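Local coordinates for putative ATP/GTP binding protein (Burkholderia pseudomallei, PDB 3EIR) that deamidates a glutamine side chain of host NEDD8, converting it to glutamate and so disabling cullin-RING ubiquitin ligases and arresting the host cell cycle, at residues 179-184 and 206-211; 157-162 and 256-261; 211-216 and 230-235; 201-206 and 238-243. All coordinates share one frame; numbering follows the deposited sequence.

Interaction 1 of 4, residues 179-184 and 206-211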
# COMPACT_ATOMS: atom_id res chain seq x y z
N THR A 179 8.76 -15.07 6.07
CA THR A 179 8.32 -14.61 4.75
C THR A 179 7.91 -13.15 4.76
O THR A 179 7.25 -12.68 5.69
CB THR A 179 7.13 -15.45 4.24
OG1 THR A 179 5.96 -15.12 5.00
CG2 THR A 179 7.41 -16.93 4.40
N ALA A 180 8.30 -12.43 3.71
CA ALA A 180 7.85 -11.07 3.47
C ALA A 180 7.24 -10.97 2.07
O ALA A 180 7.71 -11.63 1.14
CB ALA A 180 9.03 -10.09 3.62
N TYR A 181 6.20 -10.17 1.94
CA TYR A 181 5.58 -9.92 0.64
C TYR A 181 5.40 -8.42 0.49
O TYR A 181 5.27 -7.70 1.48
CB TYR A 181 4.21 -10.59 0.55
CG TYR A 181 4.21 -12.10 0.69
CD1 TYR A 181 4.44 -12.92 -0.41
CD2 TYR A 181 3.95 -12.71 1.91
CE1 TYR A 181 4.42 -14.31 -0.29
CE2 TYR A 181 3.92 -14.09 2.04
CZ TYR A 181 4.16 -14.88 0.94
OH TYR A 181 4.14 -16.25 1.08
N ILE A 182 5.36 -7.94 -0.76
CA ILE A 182 5.16 -6.51 -1.01
C ILE A 182 3.73 -6.22 -1.48
O ILE A 182 3.16 -6.97 -2.27
CB ILE A 182 6.13 -5.99 -2.09
CG1 ILE A 182 7.58 -6.19 -1.66
CG2 ILE A 182 5.88 -4.51 -2.36
CD1 ILE A 182 7.97 -5.32 -0.50
N ILE A 183 3.16 -5.13 -0.97
CA ILE A 183 1.92 -4.60 -1.52
C ILE A 183 2.12 -3.11 -1.85
O ILE A 183 2.60 -2.36 -1.01
CB ILE A 183 0.74 -4.76 -0.56
CG1 ILE A 183 0.50 -6.24 -0.25
CG2 ILE A 183 -0.51 -4.18 -1.17
CD1 ILE A 183 -0.48 -6.48 0.85
N GLN A 184 1.78 -2.71 -3.07
CA GLN A 184 2.02 -1.34 -3.51
C GLN A 184 1.19 -0.96 -4.73
O GLN A 184 0.70 -1.83 -5.46
CB GLN A 184 3.49 -1.16 -3.88
CG GLN A 184 3.87 -1.97 -5.11
CD GLN A 184 5.23 -1.62 -5.66
OE1 GLN A 184 5.81 -0.60 -5.30
NE2 GLN A 184 5.74 -2.47 -6.55
N SER A 206 1.92 -12.92 -4.19
CA SER A 206 2.36 -14.01 -3.31
C SER A 206 3.79 -14.47 -3.62
O SER A 206 4.16 -15.60 -3.32
CB SER A 206 1.40 -15.19 -3.40
OG SER A 206 0.13 -14.85 -2.86
N ASP A 207 4.56 -13.58 -4.24
CA ASP A 207 5.96 -13.82 -4.56
C ASP A 207 6.82 -13.28 -3.42
O ASP A 207 6.99 -12.07 -3.29
CB ASP A 207 6.31 -13.11 -5.88
CG ASP A 207 7.69 -13.48 -6.41
OD1 ASP A 207 8.37 -14.31 -5.78
OD2 ASP A 207 8.09 -12.94 -7.47
N PRO A 208 7.36 -14.17 -2.58
CA PRO A 208 8.06 -13.74 -1.36
C PRO A 208 9.36 -13.02 -1.69
O PRO A 208 9.97 -13.35 -2.70
CB PRO A 208 8.38 -15.06 -0.65
CG PRO A 208 7.80 -16.17 -1.51
CD PRO A 208 7.57 -15.60 -2.86
N VAL A 209 9.76 -12.06 -0.87
CA VAL A 209 11.01 -11.32 -1.11
C VAL A 209 12.02 -11.51 0.03
O VAL A 209 11.64 -11.82 1.16
CB VAL A 209 10.75 -9.82 -1.37
CG1 VAL A 209 9.94 -9.62 -2.64
CG2 VAL A 209 10.05 -9.19 -0.18
N SER A 210 13.30 -11.32 -0.29
CA SER A 210 14.39 -11.54 0.65
C SER A 210 14.41 -10.55 1.80
O SER A 210 14.59 -9.34 1.59
CB SER A 210 15.73 -11.47 -0.09
OG SER A 210 16.81 -11.42 0.83
N LEU A 211 14.26 -11.05 3.03
CA LEU A 211 14.35 -10.19 4.21
C LEU A 211 15.72 -9.50 4.28
O LEU A 211 15.89 -8.49 4.97
CB LEU A 211 14.10 -10.99 5.48
CG LEU A 211 12.62 -11.23 5.81
CD1 LEU A 211 12.48 -12.17 6.99
CD2 LEU A 211 11.93 -9.90 6.08
O HOH W 1 6.02 -9.61 -2.68
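Ala180 and Val209 hold the compact end of this contact, where the loop 206-211 runs alongside the chain leading into strand 181-183. Val209 N donates to Ala180 O at 2.9 Å, in a nearly straight bond (162° at the hydrogen). The same oxygen takes a CA-H...O contact from Pro208 CA. Beside this bond is a small apolar cluster: Ala180 CB meets Val209 CG2 at 4.0 Å and Leu211 CD2 at 3.8 Å. With CG1 of Val209 anti to the carbonyl carbon (chi1 -64°), CG2 falls between the backbone N and the carbonyl carbon, which turns this methyl to the strand, where CG1 of Ile182 also reaches it, the two side chains crossing at about a right angle. Leu170 and Ile168 of strand 164-170 close in on Ala180.

Toward Tyr181 the packing gives way to polar and partly exposed elements. The ring presents its edge to the loop backbone, CE1 lying 3.3 Å from Ser206 O and near the ring plane, while Pro208, itself exposed, touches CE1 with CB at 4.0 Å. Arg38 of helix 34-48 adds a cation-pi contact to the ring. Here no direct backbone bond joins the segments; a water instead accepts from Ile182 N (2.6 Å) and donates to Asp207 O (2.7 Å). The chain continues to Gln184, an inferred active-site residue whose OE1 bonds His164 NE2. The loop between helices 197-204 and 211-217 thus flanks the outermost strand 181-183 of the four-stranded antiparallel sheet in this papain-like fold.

Interaction 2 of 4, residues 157-162 and 256-261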
# COMPACT_ATOMS: atom_id res chain seq x y z
N VAL A 157 5.87 1.45 4.90
CA VAL A 157 7.15 2.12 4.67
C VAL A 157 6.98 3.47 3.98
O VAL A 157 6.33 3.57 2.94
CB VAL A 157 8.12 1.26 3.81
CG1 VAL A 157 9.49 1.95 3.72
CG2 VAL A 157 8.28 -0.13 4.40
N ASN A 158 7.56 4.51 4.57
CA ASN A 158 7.62 5.81 3.92
C ASN A 158 9.05 6.07 3.50
O ASN A 158 9.86 6.57 4.29
CB ASN A 158 7.11 6.92 4.84
CG ASN A 158 6.91 8.25 4.12
OD1 ASN A 158 7.30 8.40 2.95
ND2 ASN A 158 6.32 9.22 4.80
N ASP A 159 9.38 5.68 2.28
CA ASP A 159 10.74 5.77 1.78
C ASP A 159 10.93 7.08 1.01
O ASP A 159 10.56 7.18 -0.16
CB ASP A 159 11.08 4.57 0.91
CG ASP A 159 12.56 4.46 0.61
OD1 ASP A 159 13.20 5.52 0.44
OD2 ASP A 159 13.07 3.33 0.54
N GLY A 160 11.48 8.08 1.69
CA GLY A 160 11.68 9.40 1.10
C GLY A 160 12.79 9.43 0.06
O GLY A 160 12.93 10.40 -0.69
N ARG A 161 13.61 8.38 0.02
CA ARG A 161 14.65 8.27 -0.99
C ARG A 161 14.00 7.97 -2.33
O ARG A 161 14.30 8.62 -3.33
CB ARG A 161 15.66 7.18 -0.63
CG ARG A 161 16.28 7.38 0.74
CD ARG A 161 15.64 6.51 1.80
NE ARG A 161 16.60 5.55 2.33
CZ ARG A 161 16.53 4.23 2.17
NH1 ARG A 161 15.53 3.67 1.51
NH2 ARG A 161 17.48 3.47 2.69
N LEU A 162 13.09 6.99 -2.33
CA LEU A 162 12.32 6.62 -3.51
C LEU A 162 11.16 7.57 -3.80
O LEU A 162 10.67 7.63 -4.92
CB LEU A 162 11.71 5.24 -3.31
CG LEU A 162 12.55 4.03 -3.69
CD1 LEU A 162 13.95 4.15 -3.11
CD2 LEU A 162 11.85 2.75 -3.22
N GLY A 256 16.90 11.77 0.94
CA GLY A 256 15.58 11.52 1.48
C GLY A 256 15.59 10.69 2.75
O GLY A 256 16.51 9.91 3.00
N LYS A 257 14.55 10.85 3.56
CA LYS A 257 14.47 10.19 4.85
C LYS A 257 13.74 8.85 4.72
O LYS A 257 12.90 8.68 3.84
CB LYS A 257 13.74 11.11 5.85
CG LYS A 257 14.06 10.85 7.31
CD LYS A 257 13.54 11.98 8.20
CE LYS A 257 14.46 13.21 8.17
NZ LYS A 257 14.39 13.97 6.89
N LEU A 258 14.08 7.90 5.58
CA LEU A 258 13.41 6.61 5.63
C LEU A 258 12.64 6.48 6.95
O LEU A 258 13.17 6.77 8.02
CB LEU A 258 14.40 5.47 5.48
CG LEU A 258 13.84 4.05 5.62
CD1 LEU A 258 12.72 3.80 4.63
CD2 LEU A 258 14.96 3.04 5.43
N ARG A 259 11.39 6.06 6.85
CA ARG A 259 10.53 5.90 8.01
C ARG A 259 9.63 4.71 7.78
O ARG A 259 9.12 4.54 6.67
CB ARG A 259 9.67 7.16 8.22
CG ARG A 259 10.43 8.35 8.78
CD ARG A 259 9.75 9.66 8.41
NE ARG A 259 8.30 9.60 8.58
CZ ARG A 259 7.67 9.83 9.73
NH1 ARG A 259 8.36 10.14 10.82
NH2 ARG A 259 6.35 9.75 9.79
N PHE A 260 9.45 3.87 8.79
CA PHE A 260 8.49 2.78 8.69
C PHE A 260 7.84 2.47 10.04
O PHE A 260 8.37 2.81 11.10
CB PHE A 260 9.13 1.52 8.10
CG PHE A 260 10.30 1.01 8.89
CD1 PHE A 260 10.11 0.26 10.04
CD2 PHE A 260 11.60 1.26 8.47
CE1 PHE A 260 11.19 -0.22 10.77
CE2 PHE A 260 12.68 0.78 9.20
CZ PHE A 260 12.47 0.04 10.35
N ALA A 261 6.68 1.84 9.98
CA ALA A 261 5.95 1.48 11.19
C ALA A 261 5.35 0.11 10.99
O ALA A 261 4.69 -0.14 9.99
CB ALA A 261 4.85 2.50 11.46
O HOH W 2 5.02 8.34 7.26
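Arg161 folds back over Leu258 while Asp159 holds its tip, so that a guanidinium lies flat on a leucine methyl beside the end of a strand pair. Bends at chi2 (100°) and chi3 bring the group over Leu258, whose CD2 is 3.7 Å from Arg161 NH2, on one face and toward its rim. Asp159 OD1 accepts from Arg161 NH1, in the guanidinium plane, from Arg161 N in an Asx turn, and from Leu162 N in an Asx motif; OD2, 2.7 Å from NH1, makes the salt bridge, though as a hydrogen bond it is weak.

Strands 157-159 and 258-261 run antiparallel. Asn158 and Arg259 form the hydrogen-bonded pair, Asn158 N reaching Arg259 O at 2.6 Å; just past the strand, Gly160 N adds a further backbone bond to Lys257 O. On the face with Leu258, its CD1 packs against Val157 CG1 at 3.8 Å, and Phe260 CB lies against Val157 CG2. On the other face a water accepts from both Asn158 ND2 and Arg259 NH2.

Arg161 NH2 also donates to Leu217 O. Arg161 probably offsets the charge of Asp159, whose carboxylate the two N-H bonds help to hold; with Leu217 O, these bonds probably restrict the guanidinium.

Interaction 3 of 4, residues 211-216 and 230-235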
# COMPACT_ATOMS: atom_id res chain seq x y z
N LEU A 211 14.26 -11.05 3.03
CA LEU A 211 14.35 -10.19 4.21
C LEU A 211 15.72 -9.50 4.28
O LEU A 211 15.89 -8.49 4.97
CB LEU A 211 14.10 -10.99 5.48
CG LEU A 211 12.62 -11.23 5.81
CD1 LEU A 211 12.48 -12.17 6.99
CD2 LEU A 211 11.93 -9.90 6.08
N ASP A 212 16.69 -10.04 3.56
CA ASP A 212 18.03 -9.49 3.56
C ASP A 212 18.09 -8.30 2.62
O ASP A 212 18.56 -7.23 2.98
CB ASP A 212 19.05 -10.56 3.16
CG ASP A 212 20.43 -10.29 3.74
OD1 ASP A 212 21.32 -9.84 2.98
OD2 ASP A 212 20.63 -10.54 4.95
N GLU A 213 17.58 -8.50 1.40
CA GLU A 213 17.44 -7.40 0.45
C GLU A 213 16.53 -6.32 1.02
O GLU A 213 16.71 -5.13 0.73
CB GLU A 213 16.87 -7.92 -0.87
CG GLU A 213 17.73 -8.97 -1.55
CD GLU A 213 17.23 -9.32 -2.93
OE1 GLU A 213 16.06 -9.04 -3.23
OE2 GLU A 213 18.02 -9.87 -3.73
N LEU A 214 15.55 -6.71 1.82
CA LEU A 214 14.71 -5.71 2.47
C LEU A 214 15.54 -4.88 3.45
O LEU A 214 15.43 -3.66 3.49
CB LEU A 214 13.51 -6.36 3.16
CG LEU A 214 12.13 -6.18 2.52
CD1 LEU A 214 12.20 -5.82 1.05
CD2 LEU A 214 11.27 -7.42 2.73
N ASN A 215 16.39 -5.56 4.23
CA ASN A 215 17.24 -4.86 5.19
C ASN A 215 18.13 -3.84 4.51
O ASN A 215 18.29 -2.72 4.99
CB ASN A 215 18.11 -5.84 5.98
CG ASN A 215 18.88 -5.16 7.10
OD1 ASN A 215 18.33 -4.31 7.82
ND2 ASN A 215 20.15 -5.51 7.25
N GLN A 216 18.71 -4.25 3.38
CA GLN A 216 19.60 -3.42 2.59
C GLN A 216 18.87 -2.21 2.04
O GLN A 216 19.33 -1.08 2.18
CB GLN A 216 20.21 -4.23 1.45
CG GLN A 216 21.08 -5.38 1.92
CD GLN A 216 21.56 -6.25 0.78
OE1 GLN A 216 21.84 -5.76 -0.31
NE2 GLN A 216 21.65 -7.55 1.03
N GLN A 230 21.84 -0.29 -6.07
CA GLN A 230 20.57 0.38 -5.91
C GLN A 230 19.57 -0.16 -6.93
O GLN A 230 18.48 -0.58 -6.58
CB GLN A 230 20.74 1.89 -6.09
CG GLN A 230 21.68 2.54 -5.09
CD GLN A 230 21.74 4.05 -5.26
OE1 GLN A 230 21.80 4.55 -6.39
NE2 GLN A 230 21.73 4.78 -4.15
N THR A 231 19.97 -0.14 -8.20
CA THR A 231 19.11 -0.63 -9.27
C THR A 231 18.70 -2.07 -9.01
O THR A 231 17.54 -2.44 -9.17
CB THR A 231 19.83 -0.55 -10.64
OG1 THR A 231 20.27 0.79 -10.89
CG2 THR A 231 18.90 -1.00 -11.75
N ARG A 232 19.68 -2.88 -8.60
CA ARG A 232 19.49 -4.30 -8.34
C ARG A 232 18.35 -4.54 -7.36
O ARG A 232 17.43 -5.31 -7.64
CB ARG A 232 20.78 -4.90 -7.81
CG ARG A 232 20.75 -6.41 -7.62
CD ARG A 232 22.11 -6.94 -7.17
NE ARG A 232 22.54 -6.38 -5.89
CZ ARG A 232 22.26 -6.91 -4.71
NH1 ARG A 232 21.54 -8.03 -4.63
NH2 ARG A 232 22.69 -6.34 -3.60
N LEU A 233 18.42 -3.87 -6.21
CA LEU A 233 17.41 -4.04 -5.18
C LEU A 233 16.06 -3.52 -5.63
O LEU A 233 15.04 -4.15 -5.38
CB LEU A 233 17.85 -3.35 -3.88
CG LEU A 233 19.11 -3.94 -3.23
CD1 LEU A 233 19.78 -2.95 -2.29
CD2 LEU A 233 18.78 -5.23 -2.50
N LEU A 234 16.04 -2.37 -6.30
CA LEU A 234 14.76 -1.76 -6.67
C LEU A 234 13.92 -2.64 -7.60
O LEU A 234 12.77 -2.95 -7.29
CB LEU A 234 14.96 -0.36 -7.27
CG LEU A 234 15.25 0.72 -6.22
CD1 LEU A 234 15.29 2.09 -6.86
CD2 LEU A 234 14.19 0.69 -5.12
N ALA A 235 14.49 -3.06 -8.72
CA ALA A 235 13.75 -3.90 -9.65
C ALA A 235 13.37 -5.20 -8.98
O ALA A 235 12.26 -5.71 -9.15
CB ALA A 235 14.58 -4.17 -10.90
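Leu233 of helix 227-238 projects into the groove between Glu213 and Gln216, one turn apart on helix 211-217. From CB, its chain reaches CG, which stands anti to the carbonyl carbon (chi1 -64°), and there it forks. The CD2 branch meets Glu213 CB at 3.7 Å and also Gln216 OE1 at 3.8 Å. CD1 rests on Gln216 CB at 4.0 Å. Both methyls are thus applied to the aliphatic roots of two polar side chains, which the leucine meets obliquely at Glu213 and at about a right angle at Gln216.

Beyond the leucine the contact is polar and loose. Gln216 extends from CG, its OE1 lying at the edge of the Arg232 guanidinium, near that plane; the bond from Arg232 NH2 is long and weak, 3.4 Å, with the amide and guanidinium planes 45° apart. The other end of the amide is turned back to its own helix, where NE2 gives a 3.0 Å bond to Asp212 OD1, fixing the rotation of the group. Glu213 OE2 approaches Arg232 NH1 to 4.1 Å, opposite charges too far apart for a salt bridge, and its OE1 is bonded instead by Ser236 of helix 227-238.

The axes of the two short segments approach to 10.3 Å at their closest and are inclined at 126°. Leu214 packs on Ile168 of strand 164-170, on Phe140 of helix 140-144 and on Ile237 of helix 227-238. The arrangement is a wide helix-helix crossing in the helical part of this papain-like fold, in which Leu233 supplies the apolar contact between these two segments and Ser236 and Ile237 join the helices further.

Interaction 4 of 4, residues 201-206 and 238-243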
# COMPACT_ATOMS: atom_id res chain seq x y z
N ILE A 201 -0.47 -7.19 -7.47
CA ILE A 201 -1.00 -8.25 -6.65
C ILE A 201 -1.18 -9.52 -7.47
O ILE A 201 -0.80 -10.61 -7.04
CB ILE A 201 -2.35 -7.86 -6.05
CG1 ILE A 201 -2.14 -6.89 -4.89
CG2 ILE A 201 -3.08 -9.11 -5.59
CD1 ILE A 201 -1.15 -7.38 -3.88
N SER A 202 -1.75 -9.39 -8.66
CA SER A 202 -2.00 -10.57 -9.48
C SER A 202 -0.69 -11.17 -9.98
O SER A 202 -0.55 -12.37 -10.05
CB SER A 202 -2.95 -10.25 -10.64
OG SER A 202 -2.69 -11.10 -11.74
N ARG A 203 0.28 -10.33 -10.31
CA ARG A 203 1.57 -10.83 -10.79
C ARG A 203 2.52 -11.24 -9.67
O ARG A 203 3.18 -12.26 -9.75
CB ARG A 203 2.26 -9.80 -11.70
CG ARG A 203 1.59 -9.63 -13.05
CD ARG A 203 2.01 -10.73 -14.02
NE ARG A 203 3.29 -10.44 -14.68
CZ ARG A 203 4.48 -10.77 -14.19
NH1 ARG A 203 5.58 -10.46 -14.86
NH2 ARG A 203 4.58 -11.40 -13.02
N ARG A 204 2.59 -10.43 -8.61
CA ARG A 204 3.61 -10.67 -7.59
C ARG A 204 3.09 -10.65 -6.16
O ARG A 204 3.87 -10.61 -5.20
CB ARG A 204 4.77 -9.69 -7.78
CG ARG A 204 5.54 -9.90 -9.09
CD ARG A 204 6.90 -9.26 -9.04
NE ARG A 204 7.64 -9.67 -7.85
CZ ARG A 204 8.76 -9.09 -7.43
NH1 ARG A 204 9.29 -8.07 -8.09
NH2 ARG A 204 9.36 -9.54 -6.33
N GLY A 205 1.77 -10.71 -6.01
CA GLY A 205 1.13 -10.69 -4.71
C GLY A 205 1.65 -11.71 -3.71
O GLY A 205 1.81 -11.41 -2.53
N SER A 206 1.92 -12.92 -4.19
CA SER A 206 2.36 -14.01 -3.31
C SER A 206 3.79 -14.47 -3.62
O SER A 206 4.16 -15.60 -3.32
CB SER A 206 1.40 -15.19 -3.40
OG SER A 206 0.13 -14.85 -2.86
N LEU A 238 10.60 -4.28 -6.16
CA LEU A 238 9.47 -3.39 -6.47
C LEU A 238 8.98 -3.31 -7.93
O LEU A 238 8.02 -2.58 -8.20
CB LEU A 238 9.78 -1.98 -5.97
CG LEU A 238 9.93 -1.83 -4.46
CD1 LEU A 238 10.39 -0.43 -4.11
CD2 LEU A 238 8.60 -2.16 -3.79
N GLN A 239 9.61 -4.02 -8.87
CA GLN A 239 9.18 -3.95 -10.27
C GLN A 239 8.58 -5.29 -10.70
O GLN A 239 9.16 -6.33 -10.42
CB GLN A 239 10.35 -3.55 -11.18
CG GLN A 239 9.97 -2.75 -12.42
CD GLN A 239 9.45 -3.61 -13.56
OE1 GLN A 239 8.64 -3.16 -14.38
NE2 GLN A 239 9.92 -4.85 -13.63
N ILE A 240 7.43 -5.27 -11.38
CA ILE A 240 6.66 -6.50 -11.59
C ILE A 240 7.44 -7.59 -12.29
O ILE A 240 7.32 -8.75 -11.92
CB ILE A 240 5.36 -6.30 -12.39
CG1 ILE A 240 5.37 -4.98 -13.15
CG2 ILE A 240 4.13 -6.46 -11.51
CD1 ILE A 240 4.53 -5.04 -14.40
N ASP A 241 8.21 -7.21 -13.31
CA ASP A 241 9.00 -8.16 -14.07
C ASP A 241 10.40 -8.29 -13.49
O ASP A 241 11.22 -9.03 -14.03
CB ASP A 241 9.08 -7.74 -15.54
CG ASP A 241 7.74 -7.34 -16.12
OD1 ASP A 241 6.92 -8.24 -16.42
OD2 ASP A 241 7.50 -6.12 -16.27
N LYS A 242 10.67 -7.58 -12.40
CA LYS A 242 12.01 -7.55 -11.83
C LYS A 242 13.00 -7.07 -12.88
O LYS A 242 14.18 -7.42 -12.84
CB LYS A 242 12.42 -8.93 -11.32
CG LYS A 242 11.62 -9.43 -10.12
CD LYS A 242 11.85 -10.93 -9.92
CE LYS A 242 11.12 -11.45 -8.69
NZ LYS A 242 11.71 -10.93 -7.41
N ASP A 243 12.50 -6.29 -13.82
CA ASP A 243 13.31 -5.78 -14.91
C ASP A 243 14.07 -4.52 -14.52
O ASP A 243 13.47 -3.46 -14.34
CB ASP A 243 12.41 -5.48 -16.11
CG ASP A 243 13.19 -5.16 -17.36
OD1 ASP A 243 14.43 -5.21 -17.30
OD2 ASP A 243 12.56 -4.85 -18.39
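Arg204 meets Gln239 just where helix 227-238 gives out, past Leu238, its last helical residue, whose side chain starts out away from helix 197-204. At Gln239 the chain leaves the helix and enters a type I turn that runs to Lys242. Gln239 O is gripped from opposite faces of its plane: Arg204 NH1 bonds it at 2.9 Å, and Lys242 N closes the turn on it at 2.8 Å. The oxygen lies in the plane of the guanidinium, whereas the arginine donor stands 44° above the carbonyl plane.

Ile240 follows, with CG2 packed against Arg203 CB at 3.8 Å, while its carbonyl oxygen sits close beside Arg204 CD. Next comes Asp241, whose OD1 receives Arg203 NH1 at 3.0 Å in a salt bridge; as a hydrogen bond it is weak, bent to 125°, with the two flat groups turned 63° apart. Bends at chi2 and chi3 fold the arginine round to reach it. Lys242, with its chain extended until a bend at chi4, lays CE over the centre of the Arg204 guanidinium, 3.5 Å above its plane. That brings NZ to 2.9 Å from Arg204 NH2, two donors of like charge that are not hydrogen-bonded.

Both share an acceptor outside the segments, Ser236 O, which takes a bond from Arg204 NH1 and another from Lys242 NZ. A weak, long ion pair links Arg204 NE to Asp207. The closeness of the two positive groups probably costs some electrostatic energy, probably eased in part by the carbonyls of Ser236 and Gln239 near the helix end, and may lower the lysine's affinity for its proton.

In the fold
Interactions 1 and 4 lie nearest each other, with centres about 9 Å apart; they share Ser206 and come together beside Gln184, an inferred active-site residue, whose NE2 lies 2.8 Å from Leu238 O, a probable hydrogen bond. Interaction 3 shares Leu211 with interaction 1, and Leu214 CD2 packs on Ala180 CB and Val209 CG2, each at 3.6 Å. Interaction 2 sits at the other edge of the same sheet, on strands 152-159 and 258-265, its centre about 18 Å from that of interaction 1. Leu162 bridges it to the helical side, CD2 meeting Leu234 CD2 of interaction 3 at 3.7 Å and Leu238 CD1 of interaction 4 at 3.6 Å. Along the chain, the loop closed by interaction 2 encloses the other three.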